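Local coordinates for protein aromatic-ring-hydroxylating dioxygenase beta subunit (Catenulispora acidiphila, PDB 6VW4) that is of unknown function but has an NTF2-like (SnoaL-like) fold, binds the polyketide-type ligand S-DNPA in its pocket, and is only tentatively assigned dioxygenase activity, at residues A[33-38]-A[133-137]; A[73-77]-A[105-109]; A[10-14]-A[126-132]. The contacts are given in a common frame with arbitrary orientation. Residue numbers count along the deposited sequence, not the author numbering.

Contact 1 of 3, residues A[33-38]-A[133-137]. With SDN ([(3S)-9-hydroxy-1-methyl-10-oxo-4,10-dihydro-3H-benzo[g]isochromen-3-yl]acetic acid), chain C.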
# COMPACT_ATOMS: atom_id res chain seq x y z
N TYR A 33 -9.56 -15.07 11.92
CA TYR A 33 -9.88 -13.69 11.64
C TYR A 33 -10.84 -13.16 12.68
O TYR A 33 -10.66 -12.05 13.19
CB TYR A 33 -10.47 -13.53 10.24
CG TYR A 33 -11.06 -12.17 9.91
CD1 TYR A 33 -10.25 -11.13 9.53
CD2 TYR A 33 -12.42 -11.93 9.96
CE1 TYR A 33 -10.75 -9.90 9.19
CE2 TYR A 33 -12.94 -10.68 9.65
CZ TYR A 33 -12.08 -9.68 9.24
OH TYR A 33 -12.51 -8.42 8.91
N ALA A 34 -11.87 -13.94 13.02
CA ALA A 34 -12.84 -13.48 14.01
C ALA A 34 -12.20 -13.32 15.38
O ALA A 34 -12.62 -12.47 16.16
CB ALA A 34 -14.05 -14.42 14.09
N ASP A 35 -11.17 -14.11 15.68
CA ASP A 35 -10.48 -13.97 16.96
C ASP A 35 -9.61 -12.72 17.05
O ASP A 35 -9.00 -12.50 18.11
CB ASP A 35 -9.56 -15.18 17.22
CG ASP A 35 -10.34 -16.45 17.58
OD1 ASP A 35 -11.55 -16.35 17.88
OD2 ASP A 35 -9.75 -17.55 17.53
N THR A 36 -9.45 -11.95 15.97
CA THR A 36 -8.76 -10.67 16.11
C THR A 36 -9.73 -9.55 16.42
O THR A 36 -9.31 -8.40 16.62
CB THR A 36 -7.97 -10.32 14.84
OG1 THR A 36 -8.88 -9.97 13.79
CG2 THR A 36 -7.09 -11.48 14.41
N PHE A 37 -11.02 -9.86 16.42
CA PHE A 37 -12.03 -8.93 16.89
C PHE A 37 -12.29 -9.15 18.39
O PHE A 37 -12.01 -10.21 18.93
CB PHE A 37 -13.33 -9.11 16.11
CG PHE A 37 -13.34 -8.50 14.72
CD1 PHE A 37 -12.62 -9.06 13.69
CD2 PHE A 37 -14.09 -7.35 14.47
CE1 PHE A 37 -12.66 -8.51 12.43
CE2 PHE A 37 -14.14 -6.80 13.21
CZ PHE A 37 -13.43 -7.39 12.19
N THR A 38 -12.83 -8.13 19.05
CA THR A 38 -13.28 -8.34 20.41
C THR A 38 -14.47 -9.31 20.42
O THR A 38 -15.09 -9.53 19.38
CB THR A 38 -13.70 -7.04 21.08
OG1 THR A 38 -14.76 -6.46 20.33
CG2 THR A 38 -12.55 -6.09 21.18
N LEU A 133 -7.04 -5.59 19.62
CA LEU A 133 -8.16 -6.28 19.00
C LEU A 133 -9.07 -5.25 18.35
O LEU A 133 -9.11 -4.10 18.79
CB LEU A 133 -8.99 -7.09 20.00
CG LEU A 133 -8.36 -8.24 20.79
CD1 LEU A 133 -9.15 -8.41 22.11
CD2 LEU A 133 -8.35 -9.48 19.97
N THR A 134 -9.84 -5.70 17.36
CA THR A 134 -10.74 -4.82 16.61
C THR A 134 -12.11 -4.85 17.28
O THR A 134 -12.79 -5.88 17.30
CB THR A 134 -10.85 -5.26 15.14
OG1 THR A 134 -9.56 -5.45 14.57
CG2 THR A 134 -11.60 -4.23 14.26
N ALA A 135 -12.50 -3.71 17.81
CA ALA A 135 -13.84 -3.54 18.34
C ALA A 135 -14.85 -3.35 17.22
O ALA A 135 -15.98 -3.84 17.31
CB ALA A 135 -13.87 -2.33 19.26
N SER A 136 -14.48 -2.60 16.19
CA SER A 136 -15.38 -2.43 15.06
C SER A 136 -14.62 -2.19 13.75
O SER A 136 -13.50 -1.65 13.73
CB SER A 136 -16.38 -1.28 15.31
OG SER A 136 -15.73 -0.09 15.70
N ARG A 137 -15.27 -2.61 12.66
CA ARG A 137 -14.84 -2.38 11.29
C ARG A 137 -16.06 -1.99 10.46
O ARG A 137 -17.03 -2.75 10.36
CB ARG A 137 -14.15 -3.61 10.72
CG ARG A 137 -13.95 -3.56 9.21
CD ARG A 137 -12.86 -4.51 8.80
NE ARG A 137 -11.58 -4.02 9.26
CZ ARG A 137 -10.46 -4.73 9.23
NH1 ARG A 137 -10.48 -5.98 8.79
NH2 ARG A 137 -9.33 -4.22 9.69
O4 SDN C . -12.53 -7.71 6.15
C11 SDN C . -12.44 -6.54 5.40
C12 SDN C . -13.18 -6.35 4.23
C13 SDN C . -14.14 -7.48 3.78
O5 SDN C . -14.23 -8.48 4.41
C14 SDN C . -14.95 -7.29 2.51
C15 SDN C . -15.93 -8.40 2.06
O3 SDN C . -17.07 -7.96 1.29
C16 SDN C . -15.82 -9.86 2.53
C10 SDN C . -11.55 -5.55 5.79
C9 SDN C . -11.42 -4.37 5.04
C8 SDN C . -12.17 -4.18 3.89
C7 SDN C . -13.05 -5.17 3.47
C6 SDN C . -13.88 -4.95 2.17
C5 SDN C . -14.83 -6.07 1.74
C4 SDN C . -15.64 -5.88 0.53
C3 SDN C . -16.77 -6.87 0.34
C2 SDN C . -16.28 -7.57 -0.92
C1 SDN C . -16.99 -7.37 -2.24
O2 SDN C . -17.96 -6.58 -2.32
O1 SDN C . -16.58 -8.03 -3.24
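The wall of the SDN pocket in this NTF2-like fold is tied here to the curved sheet: the end of helix 30-34 turns into the short strand 37-38, which lies parallel to the start of strand 132-139. Two backbone hydrogen bonds set the register around Thr134. Its N donates to Thr36 O at 2.8 Å, and its O accepts from Thr38 N at 2.9 Å, so Phe37 sits opposite Thr134 with their CA atoms 4.3 Å apart. The chain reaches this strand through a type I turn, Ala34 to Phe37, closed by Phe37 N donating to Ala34 O at 3.1 Å; Thr36 OG1 also donates to Tyr33 O, just ahead of the turn, at 2.8 Å.

Phe37 and Thr134 project from the same face of the sheet. Thr134 CB stands over the Phe37 ring, 4.0 Å from its centroid, a CH-pi contact, while Arg137 CB meets the ring edge, 4.0 Å from Phe37 CE2. Thr134 OG1 is hydrogen-bonded to His17 NE2 of helix 8-26. Beside the bridge, Leu133 CB packs on Thr38 CG2 at 3.9 Å. Ala135 and Ser136 then form a classic bulge against Val123, where the strand turns a corner.

Past that bulge, buried Arg137 extends into the pocket. Its guanidinium lies with one face over SDN C9, and NH2 is salt-bridged to Asp122. Tyr33 OH accepts from SDN O4 at 2.8 Å and, weakly, from Arg137 NH1 at 3.2 Å, so the phenol bridges ligand and sheet.

Contact 2 of 3, residues A[73-77]-A[105-109]. With SDN ([(3S)-9-hydroxy-1-methyl-10-oxo-4,10-dihydro-3H-benzo[g]isochromen-3-yl]acetic acid), chain C.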
# COMPACT_ATOMS: atom_id res chain seq x y z
N PRO A 73 -12.58 -21.96 -6.26
CA PRO A 73 -11.31 -21.86 -7.00
C PRO A 73 -10.87 -20.39 -7.21
O PRO A 73 -10.54 -19.96 -8.33
CB PRO A 73 -11.64 -22.55 -8.33
CG PRO A 73 -13.19 -22.31 -8.50
CD PRO A 73 -13.74 -21.82 -7.16
N VAL A 74 -10.84 -19.64 -6.11
CA VAL A 74 -10.66 -18.20 -6.12
C VAL A 74 -9.66 -17.78 -5.05
O VAL A 74 -9.62 -18.38 -3.97
CB VAL A 74 -12.01 -17.50 -5.91
CG1 VAL A 74 -11.82 -16.09 -5.48
CG2 VAL A 74 -12.81 -17.55 -7.17
N GLN A 75 -8.86 -16.75 -5.33
CA GLN A 75 -7.93 -16.18 -4.35
C GLN A 75 -8.14 -14.68 -4.25
O GLN A 75 -7.78 -13.94 -5.17
CB GLN A 75 -6.48 -16.50 -4.68
CG GLN A 75 -5.48 -16.07 -3.59
CD GLN A 75 -5.79 -16.68 -2.22
OE1 GLN A 75 -5.69 -17.89 -2.04
NE2 GLN A 75 -6.16 -15.83 -1.25
N ARG A 76 -8.68 -14.23 -3.15
CA ARG A 76 -8.84 -12.82 -2.88
C ARG A 76 -7.66 -12.28 -2.07
O ARG A 76 -7.01 -13.02 -1.32
CB ARG A 76 -10.11 -12.55 -2.10
CG ARG A 76 -11.28 -13.41 -2.45
CD ARG A 76 -12.52 -12.55 -2.67
NE ARG A 76 -12.80 -11.65 -1.56
CZ ARG A 76 -13.63 -10.62 -1.62
NH1 ARG A 76 -14.27 -10.36 -2.75
NH2 ARG A 76 -13.81 -9.84 -0.55
N ARG A 77 -7.40 -10.98 -2.23
CA ARG A 77 -6.37 -10.24 -1.52
C ARG A 77 -6.95 -8.88 -1.16
O ARG A 77 -7.62 -8.27 -1.99
CB ARG A 77 -5.11 -10.00 -2.34
CG ARG A 77 -4.31 -11.23 -2.68
CD ARG A 77 -3.83 -11.96 -1.46
NE ARG A 77 -3.28 -13.24 -1.86
CZ ARG A 77 -3.03 -14.24 -1.03
NH1 ARG A 77 -3.27 -14.08 0.25
NH2 ARG A 77 -2.55 -15.38 -1.48
N LEU A 105 -8.68 -7.39 -4.47
CA LEU A 105 -8.26 -8.11 -5.66
C LEU A 105 -8.82 -9.53 -5.63
O LEU A 105 -8.87 -10.16 -4.57
CB LEU A 105 -6.77 -8.17 -5.76
CG LEU A 105 -6.17 -6.79 -5.98
CD1 LEU A 105 -4.71 -6.97 -5.89
CD2 LEU A 105 -6.55 -6.20 -7.31
N THR A 106 -9.27 -10.01 -6.78
CA THR A 106 -9.80 -11.37 -6.89
C THR A 106 -9.20 -12.06 -8.11
O THR A 106 -9.38 -11.61 -9.25
CB THR A 106 -11.32 -11.39 -7.00
OG1 THR A 106 -11.89 -10.58 -5.97
CG2 THR A 106 -11.86 -12.82 -6.83
N THR A 107 -8.46 -13.11 -7.86
CA THR A 107 -7.79 -13.87 -8.90
C THR A 107 -8.59 -15.15 -9.15
O THR A 107 -8.87 -15.92 -8.22
CB THR A 107 -6.36 -14.20 -8.49
OG1 THR A 107 -5.62 -12.98 -8.43
CG2 THR A 107 -5.70 -15.14 -9.51
N ARG A 108 -8.98 -15.34 -10.40
CA ARG A 108 -9.62 -16.55 -10.89
C ARG A 108 -8.72 -17.17 -11.94
O ARG A 108 -7.72 -16.57 -12.36
CB ARG A 108 -11.02 -16.22 -11.44
CG ARG A 108 -12.01 -15.97 -10.35
CD ARG A 108 -13.28 -15.46 -10.91
NE ARG A 108 -14.31 -15.13 -9.91
CZ ARG A 108 -14.62 -13.89 -9.54
NH1 ARG A 108 -13.97 -12.85 -10.03
NH2 ARG A 108 -15.58 -13.66 -8.65
N VAL A 109 -9.06 -18.40 -12.36
CA VAL A 109 -8.34 -19.02 -13.47
C VAL A 109 -8.40 -18.13 -14.71
O VAL A 109 -7.41 -17.95 -15.41
CB VAL A 109 -8.88 -20.43 -13.76
CG1 VAL A 109 -8.41 -21.41 -12.68
CG2 VAL A 109 -10.41 -20.39 -13.84
O4 SDN C . -12.53 -7.71 6.15
C11 SDN C . -12.44 -6.54 5.40
C12 SDN C . -13.18 -6.35 4.23
C13 SDN C . -14.14 -7.48 3.78
O5 SDN C . -14.23 -8.48 4.41
C14 SDN C . -14.95 -7.29 2.51
C15 SDN C . -15.93 -8.40 2.06
O3 SDN C . -17.07 -7.96 1.29
C16 SDN C . -15.82 -9.86 2.53
C10 SDN C . -11.55 -5.55 5.79
C9 SDN C . -11.42 -4.37 5.04
C8 SDN C . -12.17 -4.18 3.89
C7 SDN C . -13.05 -5.17 3.47
C6 SDN C . -13.88 -4.95 2.17
C5 SDN C . -14.83 -6.07 1.74
C4 SDN C . -15.64 -5.88 0.53
C3 SDN C . -16.77 -6.87 0.34
C2 SDN C . -16.28 -7.57 -0.92
C1 SDN C . -16.99 -7.37 -2.24
O2 SDN C . -17.96 -6.58 -2.32
O1 SDN C . -16.58 -8.03 -3.24
O HOH W 1 -5.62 -12.20 -5.94
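Strands 75-86 and 96-108 run antiparallel here, their short segments 4.6 Å apart at closest approach and 162° between directions. Every backbone N and O of the two hydrogen-bonded pairs finds its partner across the strands. In Gln75-Thr107, Gln75 N reaches Thr107 O at 3.0 Å and Thr107 N reaches Gln75 O at 2.9 Å; in Arg77-Leu105, Arg77 N meets Leu105 O at 2.9 Å and Leu105 N meets Arg77 O at 2.8 Å. Between them Arg76 and Thr106 form a non-hydrogen-bonded pair, CA atoms 4.4 Å apart, where Arg76 CA approaches Leu105 O at 3.2 Å. On its other side, Thr106 is joined to Thr113 of strand 111-126 by backbone hydrogen bonding.

Gln75 O also takes a second donor, a water at 2.9 Å, and that water accepts from Thr107 OG1 at 2.6 Å, a bridge beside the main-chain pair. Gln75 NE2 curls over its own strand to donate to Arg76 O at 2.9 Å, and is hydrogen-bonded to Asp26 O as well. Arg77, on the same face as Gln75, Leu105 and Thr107, is salt-bridged through NH2 to Asp142 of the second subunit.

On the opposite face, Val74 CG1 packs against Thr106 CG2 at 3.5 Å, and Arg76 NH1 makes a weak 3.3 Å hydrogen bond to the carboxylate oxygen O1 of SDN. This is the open end of an antiparallel beta hairpin whose first strand, 75-86, is an outermost strand of the NTF2-like sheet within this chain, with one face bordering the ligand pocket and the other turned to a subunit interface.

Contact 3 of 3, residues A[10-14]-A[126-132]; sequences LYAEV and RGADGRL
A helix-to-loop contact, held by a bidentate salt bridge, packs the N-terminal helix 8-26 on the connection of the antiparallel hairpin 111-126/132-139. Segment 10-14 is regular alpha helix, with Val14 N bonded to Leu10 O at 2.8 Å. In segment 126-132 Gly127 to Gly130 is a type I turn (Gly130 N to Gly127 O 3.0 Å), Gly130 has positive phi (75°), Gly127 N donates to Arg131 O at 2.7 Å, and Asp129 OD1 accepts from Arg131 N at 2.9 Å, an Asx turn.

The closest CA pair is Val14-Leu132, 7.8 Å. Glu13 (t, t) points toward the loop and meets the guanidinium edge of Arg126 (chi1 -142°, chi2 t, chi3 m): OE1 to NH2 2.9 Å, OE2 to NH1 2.9 Å. Arg126 NH1 also donates to Gly130 O at 2.7 Å. A water donates to Glu13 OE2 at 2.7 Å and accepts from Leu132 N at 3.0 Å. Leu132 (m, t) places CD1 4.1 Å from Val14 CG2 and CD2 4.5 Å from CD1 of Leu10 (t, p).

Arg126 thus couples helix carboxylate to loop carbonyl, the charged pair packing on leucines: Glu13 OE2 to Leu132 CG 3.7 Å, Arg126 NH2 to Leu10 CD1 3.6 Å.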
# COMPACT_ATOMS: atom_id res chain seq x y z
N LEU A 10 2.41 2.88 17.90
CA LEU A 10 1.06 2.39 17.69
C LEU A 10 0.72 2.31 16.21
O LEU A 10 -0.03 1.42 15.79
CB LEU A 10 0.08 3.31 18.43
CG LEU A 10 -1.39 2.90 18.40
CD1 LEU A 10 -1.68 1.60 19.04
CD2 LEU A 10 -2.09 4.04 19.07
N TYR A 11 1.24 3.23 15.40
CA TYR A 11 0.93 3.23 13.98
C TYR A 11 1.42 1.94 13.33
O TYR A 11 0.67 1.22 12.66
CB TYR A 11 1.57 4.48 13.34
CG TYR A 11 1.16 4.77 11.94
CD1 TYR A 11 1.87 4.24 10.86
CD2 TYR A 11 0.07 5.56 11.68
CE1 TYR A 11 1.50 4.49 9.58
CE2 TYR A 11 -0.30 5.84 10.39
CZ TYR A 11 0.41 5.29 9.35
OH TYR A 11 0.01 5.58 8.09
N ALA A 12 2.67 1.58 13.61
CA ALA A 12 3.20 0.29 13.14
C ALA A 12 2.45 -0.90 13.73
O ALA A 12 2.25 -1.93 13.06
CB ALA A 12 4.69 0.19 13.47
N GLU A 13 2.07 -0.82 15.00
CA GLU A 13 1.33 -1.93 15.61
C GLU A 13 -0.03 -2.13 14.93
O GLU A 13 -0.46 -3.27 14.72
CB GLU A 13 1.15 -1.65 17.11
CG GLU A 13 1.01 -2.91 17.95
CD GLU A 13 0.60 -2.65 19.40
OE1 GLU A 13 0.71 -1.51 19.90
OE2 GLU A 13 0.14 -3.62 20.04
N VAL A 14 -0.73 -1.04 14.57
CA VAL A 14 -2.01 -1.20 13.85
C VAL A 14 -1.79 -1.85 12.48
O VAL A 14 -2.52 -2.77 12.08
CB VAL A 14 -2.74 0.14 13.72
CG1 VAL A 14 -3.98 -0.05 12.77
CG2 VAL A 14 -3.15 0.67 15.10
N ARG A 126 -7.16 -2.43 23.31
CA ARG A 126 -6.14 -3.33 23.79
C ARG A 126 -6.78 -4.37 24.70
O ARG A 126 -7.61 -4.04 25.55
CB ARG A 126 -5.04 -2.55 24.52
CG ARG A 126 -3.70 -3.12 24.23
CD ARG A 126 -2.65 -2.20 24.75
NE ARG A 126 -2.21 -1.21 23.78
CZ ARG A 126 -1.47 -1.48 22.72
NH1 ARG A 126 -1.13 -2.74 22.47
NH2 ARG A 126 -1.11 -0.50 21.89
N GLY A 127 -6.42 -5.63 24.50
CA GLY A 127 -6.88 -6.69 25.36
C GLY A 127 -6.09 -6.80 26.67
O GLY A 127 -5.15 -6.05 26.95
N ALA A 128 -6.50 -7.79 27.48
CA ALA A 128 -5.93 -7.95 28.81
C ALA A 128 -4.44 -8.24 28.71
O ALA A 128 -3.64 -7.71 29.49
CB ALA A 128 -6.65 -9.08 29.56
N ASP A 129 -4.05 -9.05 27.74
CA ASP A 129 -2.67 -9.40 27.48
C ASP A 129 -1.88 -8.31 26.72
O ASP A 129 -0.82 -8.63 26.18
CB ASP A 129 -2.63 -10.70 26.67
CG ASP A 129 -3.25 -10.53 25.27
OD1 ASP A 129 -3.79 -9.44 24.97
OD2 ASP A 129 -3.16 -11.49 24.46
N GLY A 130 -2.39 -7.08 26.60
CA GLY A 130 -1.73 -6.05 25.80
C GLY A 130 -1.83 -6.15 24.27
O GLY A 130 -1.35 -5.23 23.60
N ARG A 131 -2.37 -7.23 23.70
CA ARG A 131 -2.52 -7.33 22.24
C ARG A 131 -3.71 -6.50 21.77
O ARG A 131 -4.67 -6.29 22.51
CB ARG A 131 -2.71 -8.79 21.81
N LEU A 132 -3.61 -5.95 20.57
CA LEU A 132 -4.69 -5.16 19.99
C LEU A 132 -5.81 -6.09 19.53
O LEU A 132 -5.57 -7.22 19.10
CB LEU A 132 -4.21 -4.35 18.78
CG LEU A 132 -3.36 -3.09 19.01
CD1 LEU A 132 -2.88 -2.55 17.64
CD2 LEU A 132 -4.13 -2.05 19.78
O HOH W 2 -0.99 -5.87 19.10

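Overall arrangement
Contacts 1 and 2 both reach SDN and the same curved sheet, but on opposite sides of the chain's centre, their own centres 24 Å apart: contact 1 meets the ligand's hydroxyl end and contact 2 its carboxylate. Contact 1 is a parallel pairing, with five of nine touching residues buried; contact 2, antiparallel and farther from the centre, has four of nine buried and a face against another subunit. Contact 3, with two of six buried, is the most surface-like by that measure; it involves no strand pairing and relies mainly on a salt bridge over a small apolar patch. Contact 3 ties 126-132 to helix 8-26, and contact 1 ties the directly following 133-137 to strand 37-38.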